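Local coordinates for 33 kDa chaperonin (Thermotoga maritima, PDB 1VQ0), which probably acts as a redox-regulated chaperone that keeps thermally unfolding and oxidatively damaged proteins from aggregating irreversibly, at residues R25-A38 with L52-W65. Residues are numbered along the deposited sequence; the frame is centred on the assembly and turned at random.
Sequences RFSIVRMREVVEEA and LGRALIGAALVTPW. With EDO (1,2-ethanediol), chain F.
The guanidinium of R25 lies flat on the indole of W65, their planes 9° apart, in a worked example of one helix packing on both an inner strand and the helix that follows it. CG of R25 sits between its backbone N and carbonyl carbon (chi1 73°), and from there the extended chain runs across the ring: CD makes a CH-pi contact 3.5 Å from the centroid of the W65 five-membered ring, while the cation-pi interaction of CZ is off-centre. P64 backs the opposite indole face. This end is partly exposed; R25 NH2 hydrogen-bonds to O2 of a 1,2-ethanediol, probably from the crystallisation liquor, and to Q186 OE1 of strand 176-187. With an alanine at W65, the R25 guanidinium would probably lose its stacking surface and be held mainly by its hydrogen bonds.

Inward, the side chains are buried and interlock through apolar contacts. S27 OG donates a hydrogen bond to L61 O, modelled as very short, so its exact length is doubtful. V29 CG1 meets L61 CD2 at 3.6 Å and also touches I57 CG2. M31, at the N-cap position of helix 32-42 and bent at chi3, brings SD to 3.5 Å from A60 CB. Beyond it V35 CG1 rests 3.7 Å from G53 CA, and A38 CB meets L56 CD1. Helix 46-62 thus packs on strand 24-30 of the large mixed sheet and on helix 32-42, within the main alpha/beta body of the Hsp33 fold.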
ATOM      1  N   ARG A  25      -2.182  20.819  13.716  1.00 32.38           N
ATOM      2  CA  ARG A  25      -1.566  21.512  12.590  1.00 32.98           C
ATOM      3  C   ARG A  25      -2.648  21.866  11.567  1.00 32.40           C
ATOM      4  O   ARG A  25      -3.664  21.196  11.467  1.00 30.32           O
ATOM      5  CB  ARG A  25      -0.410  20.681  11.965  1.00 32.09           C
ATOM      6  CG  ARG A  25      -0.813  19.465  11.151  1.00 34.57           C
ATOM      7  CD  ARG A  25       0.378  18.573  10.767  1.00 31.90           C
ATOM      8  NE  ARG A  25      -0.018  17.459   9.913  1.00 33.86           N
ATOM      9  CZ  ARG A  25       0.773  16.447   9.554  1.00 35.57           C
ATOM     10  NH1 ARG A  25       1.999  16.300  10.033  1.00 35.34           N
ATOM     11  NH2 ARG A  25       0.333  15.562   8.703  1.00 38.22           N
ATOM     12  N   PHE A  26      -2.442  22.978  10.864  1.00 32.61           N
ATOM     13  CA  PHE A  26      -3.387  23.409   9.847  1.00 31.54           C
ATOM     14  C   PHE A  26      -2.637  23.939   8.629  1.00 32.63           C
ATOM     15  O   PHE A  26      -1.496  24.438   8.754  1.00 33.83           O
ATOM     16  CB  PHE A  26      -4.342  24.504  10.372  1.00 31.66           C
ATOM     17  CG  PHE A  26      -3.654  25.785  10.741  1.00 30.84           C
ATOM     18  CD1 PHE A  26      -3.309  26.707   9.758  1.00 30.63           C
ATOM     19  CD2 PHE A  26      -3.324  26.049  12.061  1.00 32.12           C
ATOM     20  CE1 PHE A  26      -2.624  27.851  10.088  1.00 31.71           C
ATOM     21  CE2 PHE A  26      -2.637  27.185  12.400  1.00 31.01           C
ATOM     22  CZ  PHE A  26      -2.285  28.087  11.394  1.00 26.83           C
ATOM     23  N   SER A  27      -3.373  23.952   7.517  1.00 30.86           N
ATOM     24  CA  SER A  27      -2.955  24.234   6.147  1.00 32.35           C
ATOM     25  C   SER A  27      -4.184  24.880   5.533  1.00 31.32           C
ATOM     26  O   SER A  27      -5.284  24.346   5.708  1.00 28.75           O
ATOM     27  CB  SER A  27      -2.784  22.873   5.405  1.00 32.58           C
ATOM     28  OG  SER A  27      -1.797  22.983   4.472  1.00 44.96           O
ATOM     29  N   ILE A  28      -4.026  25.970   4.793  1.00 31.58           N
ATOM     30  CA  ILE A  28      -5.130  26.540   3.989  1.00 31.50           C
ATOM     31  C   ILE A  28      -4.535  27.156   2.716  1.00 30.93           C
ATOM     32  O   ILE A  28      -3.473  27.787   2.730  1.00 29.45           O
ATOM     33  CB  ILE A  28      -5.958  27.588   4.796  1.00 31.81           C
ATOM     34  CG1 ILE A  28      -7.166  28.088   4.014  1.00 30.53           C
ATOM     35  CG2 ILE A  28      -5.083  28.810   5.171  1.00 33.08           C
ATOM     36  CD1 ILE A  28      -8.269  28.724   4.895  1.00 29.66           C
ATOM     37  N   VAL A  29      -5.193  26.922   1.607  1.00 30.92           N
ATOM     38  CA  VAL A  29      -4.557  27.165   0.288  1.00 30.74           C
ATOM     39  C   VAL A  29      -5.573  27.829  -0.628  1.00 30.53           C
ATOM     40  O   VAL A  29      -6.755  27.502  -0.599  1.00 29.91           O
ATOM     41  CB  VAL A  29      -3.923  25.881  -0.333  1.00 31.04           C
ATOM     42  CG1 VAL A  29      -4.975  24.896  -0.879  1.00 32.67           C
ATOM     43  CG2 VAL A  29      -2.908  26.242  -1.417  1.00 31.18           C
ATOM     44  N   ARG A  30      -5.107  28.829  -1.352  1.00 29.71           N
ATOM     45  CA  ARG A  30      -5.843  29.399  -2.466  1.00 31.61           C
ATOM     46  C   ARG A  30      -4.974  29.206  -3.703  1.00 30.12           C
ATOM     47  O   ARG A  30      -3.864  29.758  -3.797  1.00 27.54           O
ATOM     48  CB  ARG A  30      -6.063  30.893  -2.260  1.00 32.32           C
ATOM     49  CG  ARG A  30      -7.061  31.234  -1.164  1.00 39.54           C
ATOM     50  CD  ARG A  30      -8.456  31.473  -1.657  1.00 47.17           C
ATOM     51  NE  ARG A  30      -8.761  32.898  -1.739  1.00 52.64           N
ATOM     52  CZ  ARG A  30      -9.627  33.469  -2.572  1.00 56.66           C
ATOM     53  NH1 ARG A  30     -10.306  32.759  -3.471  1.00 53.98           N
ATOM     54  NH2 ARG A  30      -9.764  34.799  -2.535  1.00 59.45           N
ATOM     55  N   MET A  31      -5.490  28.471  -4.654  1.00 27.48           N
ATOM     56  CA  MET A  31      -4.682  28.098  -5.775  1.00 30.03           C
ATOM     57  C   MET A  31      -5.417  27.948  -7.120  1.00 30.98           C
ATOM     58  O   MET A  31      -5.097  27.046  -7.906  1.00 30.43           O
ATOM     59  CB  MET A  31      -3.898  26.823  -5.413  1.00 29.76           C
ATOM     60  CG  MET A  31      -4.759  25.590  -4.969  1.00 30.07           C
ATOM     61  SD  MET A  31      -3.732  24.203  -4.479  1.00 34.05           S
ATOM     62  CE  MET A  31      -3.496  23.520  -6.039  1.00 24.90           C
ATOM     63  N   ARG A  32      -6.339  28.861  -7.392  1.00 33.28           N
ATOM     64  CA  ARG A  32      -7.009  28.890  -8.678  1.00 36.02           C
ATOM     65  C   ARG A  32      -6.059  28.921  -9.871  1.00 35.92           C
ATOM     66  O   ARG A  32      -6.317  28.226 -10.879  1.00 37.26           O
ATOM     67  CB  ARG A  32      -8.079  29.971  -8.767  1.00 36.89           C
ATOM     68  CG  ARG A  32      -7.649  31.322  -8.949  1.00 41.05           C
ATOM     69  CD  ARG A  32      -8.781  32.203  -9.404  1.00 41.45           C
ATOM     70  NE  ARG A  32      -8.343  33.573  -9.626  1.00 45.60           N
ATOM     71  CZ  ARG A  32      -9.159  34.603  -9.796  1.00 48.58           C
ATOM     72  NH1 ARG A  32     -10.485  34.459  -9.786  1.00 50.71           N
ATOM     73  NH2 ARG A  32      -8.650  35.801  -9.977  1.00 52.20           N
ATOM     74  N   GLU A  33      -4.964  29.660  -9.755  1.00 34.18           N
ATOM     75  CA  GLU A  33      -3.992  29.747 -10.844  1.00 34.70           C
ATOM     76  C   GLU A  33      -3.369  28.395 -11.191  1.00 32.67           C
ATOM     77  O   GLU A  33      -3.180  28.063 -12.348  1.00 33.00           O
ATOM     78  CB  GLU A  33      -2.866  30.719 -10.457  1.00 36.39           C
ATOM     79  CG  GLU A  33      -3.229  32.167 -10.725  1.00 44.27           C
ATOM     80  CD  GLU A  33      -2.031  33.121 -10.660  1.00 55.48           C
ATOM     81  OE1 GLU A  33      -0.917  32.752 -11.122  1.00 59.81           O
ATOM     82  OE2 GLU A  33      -2.224  34.263 -10.163  1.00 61.17           O
ATOM     83  N   VAL A  34      -3.092  27.604 -10.162  1.00 30.41           N
ATOM     84  CA  VAL A  34      -2.514  26.302 -10.315  1.00 29.80           C
ATOM     85  C   VAL A  34      -3.502  25.344 -11.021  1.00 30.54           C
ATOM     86  O   VAL A  34      -3.142  24.653 -11.969  1.00 31.61           O
ATOM     87  CB  VAL A  34      -2.137  25.742  -8.940  1.00 27.52           C
ATOM     88  CG1 VAL A  34      -1.574  24.370  -9.094  1.00 27.30           C
ATOM     89  CG2 VAL A  34      -1.123  26.596  -8.293  1.00 27.12           C
ATOM     90  N   VAL A  35      -4.749  25.339 -10.543  1.00 30.36           N
ATOM     91  CA  VAL A  35      -5.779  24.494 -11.103  1.00 30.63           C
ATOM     92  C   VAL A  35      -6.152  24.998 -12.520  1.00 30.06           C
ATOM     93  O   VAL A  35      -6.434  24.194 -13.430  1.00 29.95           O
ATOM     94  CB  VAL A  35      -6.981  24.346 -10.118  1.00 29.55           C
ATOM     95  CG1 VAL A  35      -8.052  23.526 -10.696  1.00 25.10           C
ATOM     96  CG2 VAL A  35      -6.524  23.699  -8.853  1.00 32.28           C
ATOM     97  N   GLU A  36      -6.130  26.319 -12.716  1.00 30.06           N
ATOM     98  CA  GLU A  36      -6.340  26.839 -14.085  1.00 30.82           C
ATOM     99  C   GLU A  36      -5.284  26.323 -15.077  1.00 30.88           C
ATOM    100  O   GLU A  36      -5.610  25.972 -16.191  1.00 31.49           O
ATOM    101  CB  GLU A  36      -6.409  28.373 -14.130  1.00 30.62           C
ATOM    102  CG  GLU A  36      -6.658  28.940 -15.543  1.00 32.24           C
ATOM    103  CD  GLU A  36      -8.021  28.601 -16.168  1.00 33.86           C
ATOM    104  OE1 GLU A  36      -8.871  28.032 -15.463  1.00 31.10           O
ATOM    105  OE2 GLU A  36      -8.259  28.913 -17.366  1.00 35.02           O
ATOM    106  N   GLU A  37      -4.028  26.286 -14.667  1.00 31.26           N
ATOM    107  CA  GLU A  37      -2.944  25.811 -15.540  1.00 31.37           C
ATOM    108  C   GLU A  37      -3.069  24.313 -15.881  1.00 30.60           C
ATOM    109  O   GLU A  37      -2.825  23.913 -16.993  1.00 31.24           O
ATOM    110  CB  GLU A  37      -1.566  26.186 -14.936  1.00 31.29           C
ATOM    111  CG  GLU A  37      -0.396  25.382 -15.494  1.00 32.51           C
ATOM    112  CD  GLU A  37       0.975  25.943 -15.152  1.00 30.08           C
ATOM    113  OE1 GLU A  37       1.060  26.947 -14.454  1.00 32.60           O
ATOM    114  OE2 GLU A  37       1.973  25.352 -15.580  1.00 29.63           O
ATOM    115  N   ALA A  38      -3.468  23.496 -14.909  1.00 30.89           N
ATOM    116  CA  ALA A  38      -3.718  22.078 -15.128  1.00 30.67           C
ATOM    117  C   ALA A  38      -4.810  21.910 -16.188  1.00 31.62           C
ATOM    118  O   ALA A  38      -4.700  21.031 -17.063  1.00 32.86           O
ATOM    119  CB  ALA A  38      -4.170  21.380 -13.795  1.00 29.91           C
ATOM    120  N   LEU A  52      -9.703  16.595 -10.756  1.00 32.80           N
ATOM    121  CA  LEU A  52      -8.276  16.846 -10.635  1.00 32.07           C
ATOM    122  C   LEU A  52      -7.929  18.012  -9.691  1.00 32.64           C
ATOM    123  O   LEU A  52      -6.986  17.919  -8.946  1.00 33.62           O
ATOM    124  CB  LEU A  52      -7.633  17.020 -11.992  1.00 31.82           C
ATOM    125  CG  LEU A  52      -6.084  17.133 -12.031  1.00 31.35           C
ATOM    126  CD1 LEU A  52      -5.393  16.019 -11.239  1.00 29.29           C
ATOM    127  CD2 LEU A  52      -5.517  17.159 -13.435  1.00 27.96           C
ATOM    128  N   GLY A  53      -8.692  19.101  -9.760  1.00 32.36           N
ATOM    129  CA  GLY A  53      -8.465  20.256  -8.918  1.00 31.00           C
ATOM    130  C   GLY A  53      -8.549  19.895  -7.438  1.00 31.62           C
ATOM    131  O   GLY A  53      -7.711  20.279  -6.639  1.00 33.63           O
ATOM    132  N   ARG A  54      -9.545  19.126  -7.073  1.00 30.83           N
ATOM    133  CA  ARG A  54      -9.694  18.748  -5.708  1.00 31.57           C
ATOM    134  C   ARG A  54      -8.515  17.917  -5.228  1.00 32.50           C
ATOM    135  O   ARG A  54      -8.048  18.084  -4.075  1.00 32.97           O
ATOM    136  CB  ARG A  54     -10.937  17.935  -5.499  1.00 32.18           C
ATOM    137  CG  ARG A  54     -12.274  18.724  -5.498  1.00 35.76           C
ATOM    138  CD  ARG A  54     -13.419  17.886  -4.875  1.00 33.98           C
ATOM    139  NE  ARG A  54     -14.723  18.448  -5.184  1.00 37.33           N
ATOM    140  CZ  ARG A  54     -15.883  17.865  -4.881  1.00 37.73           C
ATOM    141  NH1 ARG A  54     -15.898  16.708  -4.257  1.00 39.68           N
ATOM    142  NH2 ARG A  54     -17.029  18.432  -5.211  1.00 29.19           N
ATOM    143  N   ALA A  55      -8.049  17.044  -6.124  1.00 32.03           N
ATOM    144  CA  ALA A  55      -6.944  16.171  -5.853  1.00 31.96           C
ATOM    145  C   ALA A  55      -5.614  16.964  -5.705  1.00 33.08           C
ATOM    146  O   ALA A  55      -4.885  16.727  -4.723  1.00 31.51           O
ATOM    147  CB  ALA A  55      -6.828  15.105  -6.891  1.00 31.39           C
ATOM    148  N   LEU A  56      -5.380  17.922  -6.636  1.00 30.65           N
ATOM    149  CA  LEU A  56      -4.260  18.873  -6.570  1.00 31.16           C
ATOM    150  C   LEU A  56      -4.300  19.696  -5.281  1.00 31.56           C
ATOM    151  O   LEU A  56      -3.293  19.888  -4.650  1.00 30.41           O
ATOM    152  CB  LEU A  56      -4.247  19.833  -7.775  1.00 30.05           C
ATOM    153  CG  LEU A  56      -3.997  19.196  -9.127  1.00 33.21           C
ATOM    154  CD1 LEU A  56      -4.186  20.164 -10.335  1.00 27.99           C
ATOM    155  CD2 LEU A  56      -2.572  18.621  -9.110  1.00 31.95           C
ATOM    156  N   ILE A  57      -5.473  20.178  -4.902  1.00 30.78           N
ATOM    157  CA  ILE A  57      -5.610  20.924  -3.627  1.00 30.88           C
ATOM    158  C   ILE A  57      -5.175  20.017  -2.452  1.00 32.26           C
ATOM    159  O   ILE A  57      -4.349  20.401  -1.641  1.00 31.77           O
ATOM    160  CB  ILE A  57      -7.040  21.448  -3.446  1.00 29.32           C
ATOM    161  CG1 ILE A  57      -7.331  22.511  -4.530  1.00 29.72           C
ATOM    162  CG2 ILE A  57      -7.271  22.031  -2.043  1.00 30.29           C
ATOM    163  CD1 ILE A  57      -8.825  22.718  -4.824  1.00 24.93           C
ATOM    164  N   GLY A  58      -5.739  18.815  -2.406  1.00 33.43           N
ATOM    165  CA  GLY A  58      -5.353  17.769  -1.444  1.00 32.90           C
ATOM    166  C   GLY A  58      -3.859  17.625  -1.314  1.00 33.82           C
ATOM    167  O   GLY A  58      -3.318  17.801  -0.239  1.00 33.95           O
ATOM    168  N   ALA A  59      -3.197  17.297  -2.416  1.00 35.07           N
ATOM    169  CA  ALA A  59      -1.738  17.228  -2.467  1.00 34.49           C
ATOM    170  C   ALA A  59      -1.007  18.522  -1.932  1.00 34.80           C
ATOM    171  O   ALA A  59      -0.032  18.437  -1.164  1.00 36.42           O
ATOM    172  CB  ALA A  59      -1.286  16.854  -3.875  1.00 32.76           C
ATOM    173  N   ALA A  60      -1.489  19.689  -2.345  1.00 32.03           N
ATOM    174  CA  ALA A  60      -0.943  20.963  -1.897  1.00 32.10           C
ATOM    175  C   ALA A  60      -1.053  21.157  -0.411  1.00 32.01           C
ATOM    176  O   ALA A  60      -0.148  21.669   0.203  1.00 30.03           O
ATOM    177  CB  ALA A  60      -1.626  22.092  -2.560  1.00 30.90           C
ATOM    178  N   LEU A  61      -2.188  20.762   0.151  1.00 31.97           N
ATOM    179  CA  LEU A  61      -2.433  20.986   1.576  1.00 32.10           C
ATOM    180  C   LEU A  61      -1.456  20.275   2.499  1.00 31.61           C
ATOM    181  O   LEU A  61      -1.228  20.733   3.640  1.00 32.56           O
ATOM    182  CB  LEU A  61      -3.885  20.631   1.937  1.00 31.98           C
ATOM    183  CG  LEU A  61      -4.919  21.671   1.474  1.00 29.53           C
ATOM    184  CD1 LEU A  61      -6.307  21.118   1.646  1.00 31.94           C
ATOM    185  CD2 LEU A  61      -4.861  22.990   2.181  1.00 33.65           C
ATOM    186  N   VAL A  62      -0.872  19.162   2.029  1.00 31.80           N
ATOM    187  CA  VAL A  62       0.060  18.360   2.861  1.00 30.70           C
ATOM    188  C   VAL A  62       1.495  18.815   2.632  1.00 31.35           C
ATOM    189  O   VAL A  62       2.359  18.435   3.399  1.00 32.62           O
ATOM    190  CB  VAL A  62      -0.045  16.818   2.663  1.00 31.02           C
ATOM    191  CG1 VAL A  62      -1.495  16.308   2.928  1.00 32.46           C
ATOM    192  CG2 VAL A  62       0.306  16.449   1.258  1.00 29.05           C
ATOM    193  N   THR A  63       1.764  19.672   1.629  1.00 31.97           N
ATOM    194  CA  THR A  63       3.187  20.100   1.366  1.00 30.92           C
ATOM    195  C   THR A  63       4.008  20.581   2.554  1.00 31.02           C
ATOM    196  O   THR A  63       5.200  20.284   2.593  1.00 31.30           O
ATOM    197  CB  THR A  63       3.343  21.153   0.266  1.00 31.20           C
ATOM    198  OG1 THR A  63       2.422  22.226   0.461  1.00 27.67           O
ATOM    199  CG2 THR A  63       2.992  20.546  -1.134  1.00 30.12           C
ATOM    200  N   PRO A  64       3.435  21.356   3.484  1.00 30.95           N
ATOM    201  CA  PRO A  64       4.257  21.905   4.620  1.00 31.85           C
ATOM    202  C   PRO A  64       4.811  20.831   5.510  1.00 30.63           C
ATOM    203  O   PRO A  64       5.685  21.095   6.296  1.00 29.53           O
ATOM    204  CB  PRO A  64       3.245  22.706   5.431  1.00 31.06           C
ATOM    205  CG  PRO A  64       2.133  22.945   4.477  1.00 31.30           C
ATOM    206  CD  PRO A  64       2.040  21.804   3.567  1.00 30.83           C
ATOM    207  N   TRP A  65       4.292  19.610   5.352  1.00 31.01           N
ATOM    208  CA  TRP A  65       4.543  18.519   6.294  1.00 31.98           C
ATOM    209  C   TRP A  65       5.311  17.395   5.672  1.00 32.64           C
ATOM    210  O   TRP A  65       5.601  16.418   6.326  1.00 32.27           O
ATOM    211  CB  TRP A  65       3.230  18.033   6.910  1.00 31.45           C
ATOM    212  CG  TRP A  65       2.433  19.161   7.477  1.00 34.15           C
ATOM    213  CD1 TRP A  65       2.910  20.200   8.282  1.00 37.63           C
ATOM    214  CD2 TRP A  65       1.051  19.428   7.275  1.00 31.18           C
ATOM    215  NE1 TRP A  65       1.890  21.077   8.560  1.00 39.15           N
ATOM    216  CE2 TRP A  65       0.740  20.624   7.965  1.00 36.25           C
ATOM    217  CE3 TRP A  65       0.034  18.781   6.584  1.00 39.24           C
ATOM    218  CZ2 TRP A  65      -0.540  21.176   7.965  1.00 37.67           C
ATOM    219  CZ3 TRP A  65      -1.271  19.323   6.605  1.00 39.15           C
ATOM    220  CH2 TRP A  65      -1.535  20.498   7.297  1.00 36.03           C
TER
HETATM  221  C1  EDO F 303       2.113  13.153   4.603  1.00 34.69           C
HETATM  222  O1  EDO F 303       1.416  11.925   4.543  1.00 35.39           O
HETATM  223  C2  EDO F 303       2.738  13.545   5.942  1.00 36.52           C
HETATM  224  O2  EDO F 303       1.829  13.550   7.065  1.00 37.35           O